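Local coordinates for nitrogen regulatory protein P-II (Thiomonas intermedia, PDB 5DS7), which binds adenine nucleotides such as AMP and ADP and, as a member of the P-II family, probably regulates the activity of partner proteins, at residues B[11-16]-B[92-97]; B[39-44]-B[60-65]; B[7-12]-B[98-103]. All coordinates share one frame; numbering follows the deposited sequence.

Contact 1 (B[11-16]-B[92-97]); sequences KLEIIL and VVFVHD. With AMP (adenosine monophosphate), chain G.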
loop_
_atom_site.group_PDB
_atom_site.type_symbol
_atom_site.label_atom_id
_atom_site.label_comp_id
_atom_site.label_asym_id
_atom_site.label_seq_id
_atom_site.Cartn_x
_atom_site.Cartn_y
_atom_site.Cartn_z
ATOM N N LYS B 11 -0.455 -2.942 -10.043
ATOM C CA LYS B 11 -0.812 -3.420 -8.731
ATOM C C LYS B 11 -2.104 -2.708 -8.329
ATOM O O LYS B 11 -2.176 -1.481 -8.328
ATOM C CB LYS B 11 0.312 -3.170 -7.729
ATOM C CG LYS B 11 0.102 -3.846 -6.367
ATOM C CD LYS B 11 0.942 -3.199 -5.276
ATOM C CE LYS B 11 0.277 -1.942 -4.772
ATOM N NZ LYS B 11 0.970 -1.393 -3.572
ATOM N N LEU B 12 -3.140 -3.481 -8.035
ATOM C CA LEU B 12 -4.384 -2.893 -7.557
ATOM C C LEU B 12 -4.443 -2.859 -6.043
ATOM O O LEU B 12 -3.995 -3.802 -5.392
ATOM C CB LEU B 12 -5.569 -3.682 -8.077
ATOM C CG LEU B 12 -5.656 -3.916 -9.580
ATOM C CD1 LEU B 12 -6.920 -4.681 -9.833
ATOM C CD2 LEU B 12 -5.706 -2.602 -10.289
ATOM N N GLU B 13 -4.983 -1.776 -5.483
ATOM C CA GLU B 13 -5.389 -1.761 -4.077
ATOM C C GLU B 13 -6.900 -1.610 -4.044
ATOM O O GLU B 13 -7.445 -0.615 -4.519
ATOM C CB GLU B 13 -4.696 -0.637 -3.298
ATOM C CG GLU B 13 -3.198 -0.872 -3.166
ATOM C CD GLU B 13 -2.446 0.256 -2.460
ATOM O OE1 GLU B 13 -1.208 0.146 -2.317
ATOM O OE2 GLU B 13 -3.082 1.249 -2.046
ATOM N N ILE B 14 -7.578 -2.616 -3.520
ATOM C CA ILE B 14 -9.037 -2.636 -3.510
ATOM C C ILE B 14 -9.519 -2.597 -2.078
ATOM O O ILE B 14 -9.207 -3.488 -1.297
ATOM C CB ILE B 14 -9.585 -3.878 -4.209
ATOM C CG1 ILE B 14 -8.889 -4.042 -5.567
ATOM C CG2 ILE B 14 -11.121 -3.803 -4.319
ATOM C CD1 ILE B 14 -8.806 -5.482 -6.050
ATOM N N ILE B 15 -10.252 -1.543 -1.732
ATOM C CA ILE B 15 -10.680 -1.326 -0.358
ATOM C C ILE B 15 -12.182 -1.452 -0.294
ATOM O O ILE B 15 -12.876 -0.759 -1.026
ATOM C CB ILE B 15 -10.209 0.056 0.130
ATOM C CG1 ILE B 15 -8.679 0.132 0.031
ATOM C CG2 ILE B 15 -10.676 0.335 1.547
ATOM C CD1 ILE B 15 -8.141 1.537 0.170
ATOM N N LEU B 16 -12.686 -2.361 0.539
ATOM C CA LEU B 16 -14.125 -2.580 0.653
ATOM C C LEU B 16 -14.453 -3.314 1.962
ATOM O O LEU B 16 -13.554 -3.784 2.656
ATOM C CB LEU B 16 -14.648 -3.364 -0.559
ATOM C CG LEU B 16 -14.369 -4.866 -0.603
ATOM C CD1 LEU B 16 -14.823 -5.426 -1.937
ATOM C CD2 LEU B 16 -12.896 -5.188 -0.354
ATOM N N VAL B 92 -13.183 1.650 -3.075
ATOM C CA VAL B 92 -12.399 2.318 -4.120
ATOM C C VAL B 92 -11.361 1.349 -4.681
ATOM O O VAL B 92 -11.005 0.383 -4.016
ATOM C CB VAL B 92 -11.689 3.584 -3.580
ATOM C CG1 VAL B 92 -12.694 4.629 -3.171
ATOM C CG2 VAL B 92 -10.795 3.232 -2.395
ATOM N N VAL B 93 -10.910 1.575 -5.912
ATOM C CA VAL B 93 -9.790 0.820 -6.487
ATOM C C VAL B 93 -8.710 1.768 -6.989
ATOM O O VAL B 93 -8.997 2.662 -7.776
ATOM C CB VAL B 93 -10.215 -0.074 -7.678
ATOM C CG1 VAL B 93 -9.063 -0.941 -8.112
ATOM C CG2 VAL B 93 -11.423 -0.901 -7.332
ATOM N N PHE B 94 -7.471 1.564 -6.549
ATOM C CA PHE B 94 -6.323 2.372 -6.957
ATOM C C PHE B 94 -5.420 1.531 -7.853
ATOM O O PHE B 94 -4.964 0.483 -7.423
ATOM C CB PHE B 94 -5.506 2.849 -5.745
ATOM C CG PHE B 94 -6.291 3.642 -4.736
ATOM C CD1 PHE B 94 -7.325 4.465 -5.135
ATOM C CD2 PHE B 94 -5.974 3.562 -3.381
ATOM C CE1 PHE B 94 -8.034 5.189 -4.221
ATOM C CE2 PHE B 94 -6.687 4.282 -2.443
ATOM C CZ PHE B 94 -7.729 5.091 -2.861
ATOM N N VAL B 95 -5.140 1.983 -9.071
ATOM C CA VAL B 95 -4.210 1.270 -9.960
ATOM C C VAL B 95 -2.790 1.885 -9.883
ATOM O O VAL B 95 -2.608 3.107 -10.064
ATOM C CB VAL B 95 -4.727 1.292 -11.432
ATOM C CG1 VAL B 95 -3.908 0.331 -12.344
ATOM C CG2 VAL B 95 -6.217 0.945 -11.486
ATOM N N HIS B 96 -1.796 1.058 -9.564
ATOM C CA HIS B 96 -0.390 1.489 -9.518
ATOM C C HIS B 96 0.417 0.864 -10.635
ATOM O O HIS B 96 0.125 -0.258 -11.061
ATOM C CB HIS B 96 0.309 1.094 -8.202
ATOM C CG HIS B 96 -0.322 1.644 -6.961
ATOM N ND1 HIS B 96 -1.603 1.317 -6.568
ATOM C CD2 HIS B 96 0.169 2.464 -6.002
ATOM C CE1 HIS B 96 -1.887 1.939 -5.435
ATOM N NE2 HIS B 96 -0.824 2.629 -5.064
ATOM N N ASP B 97 1.455 1.573 -11.079
ATOM C CA ASP B 97 2.529 0.973 -11.860
ATOM C C ASP B 97 3.546 0.391 -10.900
ATOM O O ASP B 97 3.939 1.072 -9.957
ATOM C CB ASP B 97 3.242 1.997 -12.745
ATOM C CG ASP B 97 2.434 2.415 -13.934
ATOM O OD1 ASP B 97 1.657 1.594 -14.454
ATOM O OD2 ASP B 97 2.581 3.579 -14.356
HETATM P P AMP G . -16.974 5.282 0.326
HETATM O O1P AMP G . -17.213 4.308 -0.800
HETATM O O2P AMP G . -16.816 6.714 -0.121
HETATM O O3P AMP G . -17.843 5.014 1.524
HETATM O "O5'" AMP G . -15.532 4.859 0.842
HETATM C "C5'" AMP G . -15.382 3.705 1.650
HETATM C "C4'" AMP G . -13.962 3.533 2.123
HETATM O "O4'" AMP G . -13.031 3.690 1.024
HETATM C "C3'" AMP G . -13.505 4.551 3.144
HETATM O "O3'" AMP G . -13.941 4.215 4.447
HETATM C "C2'" AMP G . -11.995 4.522 2.989
HETATM O "O2'" AMP G . -11.459 3.423 3.686
HETATM C "C1'" AMP G . -11.838 4.285 1.487
HETATM N N9 AMP G . -11.631 5.551 0.758
HETATM C C8 AMP G . -12.587 6.348 0.236
HETATM N N7 AMP G . -12.047 7.449 -0.345
HETATM C C5 AMP G . -10.726 7.371 -0.173
HETATM C C6 AMP G . -9.573 8.205 -0.531
HETATM N N6 AMP G . -9.760 9.363 -1.203
HETATM N N1 AMP G . -8.346 7.779 -0.161
HETATM C C2 AMP G . -8.167 6.621 0.501
HETATM N N3 AMP G . -9.173 5.810 0.858
HETATM C C4 AMP G . -10.450 6.129 0.553
#
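The imidazole of His96 has Lys11 CE over one face, 4.1 Å above the ring plane and displaced toward the rim. The two side chains run alongside each other and point the same way. Glu13 crosses the same ring obliquely, its CD 3.5 Å from His96 CE1, with carboxylate and ring planes 41° apart. At the edge of the Phe94 ring, in its plane, lie Glu13 OE2 and the adenine C2 of AMP. Phe94 CZ is 3.7 Å from AMP C2. Ile15 CD1 also touches Phe94 CE2, and Val92 CG1 sits 3.8 Å from AMP C8.

The Lys11 chain is bent at CG-CD (chi3 81°), which brings NZ round to Glu13. NZ meets the anti lone pair of OE1 at 2.9 Å in a salt bridge. Lys11 NZ also forms a salt bridge with Glu13 OE2 and a hydrogen bond with His96 NE2 of the third subunit, and Lys11 of the second subunit does the same to Glu13 and His96 here, so these bonds probably run round the trimer. The lysines would probably favour an ionised carboxylate.

The backbones are antiparallel. Lys11, Glu13 and Ile15 form hydrogen-bonded pairs with His96, Phe94 and Val92. Ile15 N is 3.1 Å from Val92 O. His96 ND1 adds a weak bond to Lys11 O.

On the other face of the sheet, Leu12 CD2 meets Val95 CG2 at 3.8 Å, and Ile14 packs beside Val93. Helix 75-88 lies against this face, with Leu78 on Leu12 and both Leu79 and Phe86 on Val93. Strand 63-70 flanks strand 7-17 on the side away from strand 92-100, and strand 36-39 lies beyond it.

Contact 2 (B[39-44]-B[60-65]); sequences VGNLSG and DDALIM. With AMP (adenosine monophosphate), chain G.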
loop_
_atom_site.group_PDB
_atom_site.type_symbol
_atom_site.label_atom_id
_atom_site.label_comp_id
_atom_site.label_asym_id
_atom_site.label_seq_id
_atom_site.Cartn_x
_atom_site.Cartn_y
_atom_site.Cartn_z
ATOM N N VAL B 39 -4.951 -7.036 3.615
ATOM C CA VAL B 39 -4.694 -6.295 4.840
ATOM C C VAL B 39 -6.012 -6.121 5.574
ATOM O O VAL B 39 -6.948 -5.540 5.043
ATOM C CB VAL B 39 -4.080 -4.907 4.555
ATOM C CG1 VAL B 39 -3.673 -4.223 5.849
ATOM C CG2 VAL B 39 -2.909 -5.052 3.628
ATOM N N GLY B 40 -6.098 -6.620 6.793
ATOM C CA GLY B 40 -7.380 -6.641 7.466
ATOM C C GLY B 40 -7.494 -5.623 8.571
ATOM O O GLY B 40 -6.513 -4.978 8.940
ATOM N N ASN B 41 -8.710 -5.492 9.098
ATOM C CA ASN B 41 -8.975 -4.668 10.266
ATOM C C ASN B 41 -8.594 -3.203 10.055
ATOM O O ASN B 41 -7.903 -2.602 10.877
ATOM C CB ASN B 41 -8.234 -5.233 11.474
ATOM C CG ASN B 41 -8.862 -4.813 12.782
ATOM O OD1 ASN B 41 -10.088 -4.803 12.917
ATOM N ND2 ASN B 41 -8.027 -4.450 13.753
ATOM N N LEU B 42 -9.044 -2.644 8.938
ATOM C CA LEU B 42 -8.768 -1.249 8.592
ATOM C C LEU B 42 -9.813 -0.312 9.163
ATOM O O LEU B 42 -10.872 -0.757 9.621
ATOM C CB LEU B 42 -8.718 -1.082 7.076
ATOM C CG LEU B 42 -7.702 -1.965 6.371
ATOM C CD1 LEU B 42 -7.730 -1.649 4.909
ATOM C CD2 LEU B 42 -6.325 -1.718 6.966
ATOM N N SER B 43 -9.522 0.983 9.130
ATOM C CA SER B 43 -10.551 1.988 9.381
ATOM C C SER B 43 -10.500 3.037 8.284
ATOM O O SER B 43 -9.528 3.129 7.540
ATOM C CB SER B 43 -10.372 2.637 10.752
ATOM O OG SER B 43 -10.634 1.716 11.794
ATOM N N GLY B 44 -11.544 3.833 8.159
ATOM C CA GLY B 44 -11.572 4.780 7.061
ATOM C C GLY B 44 -12.696 5.781 7.151
ATOM O O GLY B 44 -13.682 5.587 7.863
ATOM N N ASP B 60 -14.564 -10.273 10.521
ATOM C CA ASP B 60 -14.672 -10.414 9.076
ATOM C C ASP B 60 -15.506 -9.324 8.409
ATOM O O ASP B 60 -15.462 -9.188 7.191
ATOM C CB ASP B 60 -15.255 -11.775 8.734
ATOM C CG ASP B 60 -14.277 -12.897 8.987
ATOM O OD1 ASP B 60 -13.068 -12.605 9.092
ATOM O OD2 ASP B 60 -14.716 -14.066 9.068
ATOM N N ASP B 61 -16.246 -8.542 9.195
ATOM C CA ASP B 61 -17.055 -7.454 8.638
ATOM C C ASP B 61 -16.290 -6.156 8.469
ATOM O O ASP B 61 -16.761 -5.242 7.801
ATOM C CB ASP B 61 -18.269 -7.178 9.520
ATOM C CG ASP B 61 -19.323 -8.246 9.404
ATOM O OD1 ASP B 61 -19.203 -9.107 8.508
ATOM O OD2 ASP B 61 -20.272 -8.219 10.209
ATOM N N ALA B 62 -15.125 -6.044 9.089
ATOM C CA ALA B 62 -14.393 -4.782 9.004
ATOM C C ALA B 62 -13.869 -4.560 7.588
ATOM O O ALA B 62 -13.709 -5.515 6.832
ATOM C CB ALA B 62 -13.244 -4.766 9.989
ATOM N N LEU B 63 -13.575 -3.310 7.254
ATOM C CA LEU B 63 -12.908 -2.978 6.003
ATOM C C LEU B 63 -11.621 -3.773 5.768
ATOM O O LEU B 63 -10.846 -4.003 6.700
ATOM C CB LEU B 63 -12.556 -1.487 5.945
ATOM C CG LEU B 63 -13.578 -0.440 5.530
ATOM C CD1 LEU B 63 -12.861 0.889 5.414
ATOM C CD2 LEU B 63 -14.326 -0.795 4.242
ATOM N N ILE B 64 -11.377 -4.134 4.509
ATOM C CA ILE B 64 -10.126 -4.782 4.116
ATOM C C ILE B 64 -9.530 -4.089 2.890
ATOM O O ILE B 64 -10.210 -3.339 2.199
ATOM C CB ILE B 64 -10.324 -6.297 3.815
ATOM C CG1 ILE B 64 -11.201 -6.492 2.577
ATOM C CG2 ILE B 64 -10.943 -7.007 5.011
ATOM C CD1 ILE B 64 -11.324 -7.953 2.132
ATOM N N MET B 65 -8.276 -4.373 2.617
ATOM C CA MET B 65 -7.663 -3.870 1.427
ATOM C C MET B 65 -7.021 -5.068 0.757
ATOM O O MET B 65 -6.141 -5.692 1.314
ATOM C CB MET B 65 -6.635 -2.773 1.705
ATOM C CG MET B 65 -5.712 -2.462 0.535
ATOM S SD MET B 65 -4.633 -1.021 0.691
ATOM C CE MET B 65 -3.587 -1.477 2.055
HETATM P P AMP G . -16.974 5.282 0.326
HETATM O O1P AMP G . -17.213 4.308 -0.800
HETATM O O2P AMP G . -16.816 6.714 -0.121
HETATM O O3P AMP G . -17.843 5.014 1.524
HETATM O "O5'" AMP G . -15.532 4.859 0.842
HETATM C "C5'" AMP G . -15.382 3.705 1.650
HETATM C "C4'" AMP G . -13.962 3.533 2.123
HETATM O "O4'" AMP G . -13.031 3.690 1.024
HETATM C "C3'" AMP G . -13.505 4.551 3.144
HETATM O "O3'" AMP G . -13.941 4.215 4.447
HETATM C "C2'" AMP G . -11.995 4.522 2.989
HETATM O "O2'" AMP G . -11.459 3.423 3.686
HETATM C "C1'" AMP G . -11.838 4.285 1.487
HETATM N N9 AMP G . -11.631 5.551 0.758
HETATM C C8 AMP G . -12.587 6.348 0.236
HETATM N N7 AMP G . -12.047 7.449 -0.345
HETATM C C5 AMP G . -10.726 7.371 -0.173
HETATM C C6 AMP G . -9.573 8.205 -0.531
HETATM N N6 AMP G . -9.760 9.363 -1.203
HETATM N N1 AMP G . -8.346 7.779 -0.161
HETATM C C2 AMP G . -8.167 6.621 0.501
HETATM N N3 AMP G . -9.173 5.810 0.858
HETATM C C4 AMP G . -10.450 6.129 0.553
HETATM O O HOH W 1 -13.581 -1.243 9.239
#
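A water bridges Leu42 and Leu63: it donates to Leu42 O at 2.8 Å and accepts from Leu63 N at 2.9 Å. Leu42 N also bonds directly to Leu63 O, at 3.2 Å and nearly straight (168°). Leu42 CB packs against this oxygen. Leu42 and Leu63 are thus held through both backbone and solvent.

Farther along, Val39 and Met65 form an antiparallel hydrogen-bonded pair, with Val39 N 2.9 Å from Met65 O. Their side chains lie alongside each other. Met65 is bent at its last torsion (chi3 64°), which turns CE toward Val39 CG2. The CD1 methyl of Leu42 reaches across to Met65 CB at 3.6 Å. Beyond Val39 the chain turns through Gly40 and Asn41, and Leu42 points back toward strand 63-70.

Leu63 CD1 touches AMP O2' at 3.4 Å. Gly44, an ADP-binding residue, brings bare backbone up to the ribose, its C being 3.4 Å from AMP O3'. Val39 and Gly44 also pair with strands of the third and second subunits, respectively.

The arrangement is the ribose side of the nucleotide site that P-II trimers form between subunits, where the start of strand 63-70, in the ferredoxin-like sheet, meets the chain running into strand 43-45.

Contact 3 (B[7-12]-B[98-103]); sequences YPLKKL and IQVGRP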
loop_
_atom_site.group_PDB
_atom_site.type_symbol
_atom_site.label_atom_id
_atom_site.label_comp_id
_atom_site.label_asym_id
_atom_site.label_seq_id
_atom_site.Cartn_x
_atom_site.Cartn_y
_atom_site.Cartn_z
ATOM N N TYR B 7 10.548 -5.991 -14.641
ATOM C CA TYR B 7 9.512 -5.939 -15.654
ATOM C C TYR B 7 8.318 -5.164 -15.114
ATOM O O TYR B 7 8.083 -5.184 -13.900
ATOM C CB TYR B 7 9.100 -7.355 -16.052
ATOM C CG TYR B 7 10.242 -8.257 -16.495
ATOM C CD1 TYR B 7 11.075 -8.882 -15.566
ATOM C CD2 TYR B 7 10.464 -8.506 -17.843
ATOM C CE1 TYR B 7 12.113 -9.722 -15.974
ATOM C CE2 TYR B 7 11.495 -9.340 -18.262
ATOM C CZ TYR B 7 12.313 -9.944 -17.329
ATOM O OH TYR B 7 13.324 -10.769 -17.755
ATOM N N PRO B 8 7.576 -4.458 -15.992
ATOM C CA PRO B 8 6.413 -3.693 -15.531
ATOM C C PRO B 8 5.223 -4.584 -15.230
ATOM O O PRO B 8 5.050 -5.613 -15.852
ATOM C CB PRO B 8 6.104 -2.773 -16.714
ATOM C CG PRO B 8 6.637 -3.489 -17.871
ATOM C CD PRO B 8 7.850 -4.207 -17.416
ATOM N N LEU B 9 4.362 -4.341 -14.308
ATOM C CA LEU B 9 3.002 -4.771 -14.041
ATOM C C LEU B 9 2.295 -3.573 -13.428
ATOM O O LEU B 9 2.922 -2.530 -13.178
ATOM C CB LEU B 9 2.942 -5.955 -13.077
ATOM C CG LEU B 9 3.484 -7.358 -13.346
ATOM C CD1 LEU B 9 3.350 -8.194 -12.053
ATOM C CD2 LEU B 9 2.791 -8.045 -14.511
ATOM N N LYS B 10 1.003 -4.084 -13.143
ATOM C CA LYS B 10 0.113 -3.210 -12.389
ATOM C C LYS B 10 -0.138 -3.795 -10.993
ATOM O O LYS B 10 -0.045 -4.998 -10.772
ATOM C CB LYS B 10 -1.196 -3.022 -13.133
ATOM C CG LYS B 10 -1.037 -2.416 -14.511
ATOM C CD LYS B 10 -0.814 -0.922 -14.437
ATOM C CE LYS B 10 -0.199 -0.420 -15.736
ATOM N NZ LYS B 10 -0.216 1.050 -15.838
ATOM N N LYS B 11 -0.455 -2.942 -10.043
ATOM C CA LYS B 11 -0.812 -3.420 -8.731
ATOM C C LYS B 11 -2.104 -2.708 -8.329
ATOM O O LYS B 11 -2.176 -1.481 -8.328
ATOM C CB LYS B 11 0.312 -3.170 -7.729
ATOM C CG LYS B 11 0.102 -3.846 -6.367
ATOM C CD LYS B 11 0.942 -3.199 -5.276
ATOM C CE LYS B 11 0.277 -1.942 -4.772
ATOM N NZ LYS B 11 0.970 -1.393 -3.572
ATOM N N LEU B 12 -3.140 -3.481 -8.035
ATOM C CA LEU B 12 -4.384 -2.893 -7.557
ATOM C C LEU B 12 -4.443 -2.859 -6.043
ATOM O O LEU B 12 -3.995 -3.802 -5.392
ATOM C CB LEU B 12 -5.569 -3.682 -8.077
ATOM C CG LEU B 12 -5.656 -3.916 -9.580
ATOM C CD1 LEU B 12 -6.920 -4.681 -9.833
ATOM C CD2 LEU B 12 -5.706 -2.602 -10.289
ATOM N N ILE B 98 3.976 -0.848 -11.114
ATOM C CA ILE B 98 5.086 -1.383 -10.318
ATOM C C ILE B 98 6.074 -2.115 -11.207
ATOM O O ILE B 98 5.838 -2.285 -12.400
ATOM C CB ILE B 98 4.622 -2.363 -9.220
ATOM C CG1 ILE B 98 3.853 -3.533 -9.825
ATOM C CG2 ILE B 98 3.771 -1.668 -8.181
ATOM C CD1 ILE B 98 3.654 -4.649 -8.845
ATOM N N GLN B 99 7.183 -2.544 -10.620
ATOM C CA GLN B 99 8.097 -3.443 -11.308
ATOM C C GLN B 99 8.303 -4.680 -10.460
ATOM O O GLN B 99 8.255 -4.618 -9.223
ATOM C CB GLN B 99 9.442 -2.769 -11.585
ATOM C CG GLN B 99 9.371 -1.532 -12.464
ATOM C CD GLN B 99 10.727 -0.867 -12.587
ATOM O OE1 GLN B 99 11.207 -0.221 -11.649
ATOM N NE2 GLN B 99 11.364 -1.039 -13.741
ATOM N N VAL B 100 8.531 -5.805 -11.129
ATOM C CA VAL B 100 8.815 -7.057 -10.460
ATOM C C VAL B 100 9.944 -7.783 -11.185
ATOM O O VAL B 100 10.197 -7.535 -12.356
ATOM C CB VAL B 100 7.587 -7.975 -10.405
ATOM C CG1 VAL B 100 6.408 -7.252 -9.757
ATOM C CG2 VAL B 100 7.204 -8.453 -11.828
ATOM N N GLY B 101 10.606 -8.692 -10.482
ATOM C CA GLY B 101 11.689 -9.454 -11.077
ATOM C C GLY B 101 11.273 -10.789 -11.674
ATOM O O GLY B 101 12.061 -11.404 -12.373
ATOM N N ARG B 102 10.043 -11.235 -11.423
ATOM C CA ARG B 102 9.611 -12.557 -11.897
ATOM C C ARG B 102 8.199 -12.550 -12.487
ATOM O O ARG B 102 7.237 -12.938 -11.815
ATOM C CB ARG B 102 9.679 -13.560 -10.747
ATOM C CG ARG B 102 11.069 -13.690 -10.150
ATOM C CD ARG B 102 11.073 -14.571 -8.929
ATOM N NE ARG B 102 10.369 -13.952 -7.813
ATOM C CZ ARG B 102 10.264 -14.494 -6.608
ATOM N NH1 ARG B 102 10.829 -15.674 -6.359
ATOM N NH2 ARG B 102 9.592 -13.861 -5.658
ATOM N N PRO B 103 8.075 -12.127 -13.736
ATOM C CA PRO B 103 6.772 -11.992 -14.395
ATOM C C PRO B 103 5.965 -13.281 -14.440
ATOM O O PRO B 103 4.749 -13.242 -14.346
ATOM C CB PRO B 103 7.139 -11.544 -15.813
ATOM C CG PRO B 103 8.508 -10.994 -15.713
ATOM C CD PRO B 103 9.183 -11.764 -14.628
#
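Ile98, Leu9 and Val100 make up the buried part of the contact, together with Lys11 CB, whereas Tyr7 is exposed and its touch with Pro103 is close but local. Ile98 CG1 stands between its backbone N and carbonyl carbon (chi1 58°). This turn lays CG1 over Leu9 O and brings CD1 to 3.8 Å from Lys11 CB. Ile98 CG2 touches the same Lys11 CB. The side chains of Leu9 and Val100 cross at about a right angle, with Leu9 CD1 3.9 Å from both Val100 methyls. An alanine at Ile98 would remove both branches and is likely to open a gap beside Lys11 CB and Leu9.

The outer end is held by one face of the Tyr7 ring. Pro103 CG sits 3.2 Å above that face, toward the rim, in a CH-pi contact. Val100 O lies at the ring edge, in its plane, and accepts Tyr7 N at 2.8 Å. Pro8 is exposed here, and Gln99 is partly so; Gln99 CB rests 3.6 Å from Tyr7 O.

Antiparallel backbone bonds join Tyr7 to Val100 and Leu9 to Ile98. Leu9 N is 3.2 Å from Ile98 O.

Inside the chain, Ala69 of strand 63-70 touches Ile98, and Phe106 packs on Leu9 and Val100. His96 and Val93 of the third subunit meet Ile98 and Val100. Helix 75-88 reaches segment 7-12 through Val75 on Lys10.

Contacts 1 and 3 are successive parts of one antiparallel pairing between strands 7-17 and 92-100. They share Lys11 and Leu12, and their centres are 14 Å apart. Asp97 of contact 1 and Lys10 of contact 3 form a salt bridge between them. Contact 2 is nested within the chain loop that contact 1 closes. It meets contact 1 across neighbouring strands 7-17 and 63-70, where Leu16 O and Ile64 N are 2.9 Å apart, a probable hydrogen bond. Both contacts touch the same AMP: contact 1 mainly at the base, contact 2 at the ribose. The centres of contacts 2 and 3 are 25 Å apart, on opposite sides of the chain's centre.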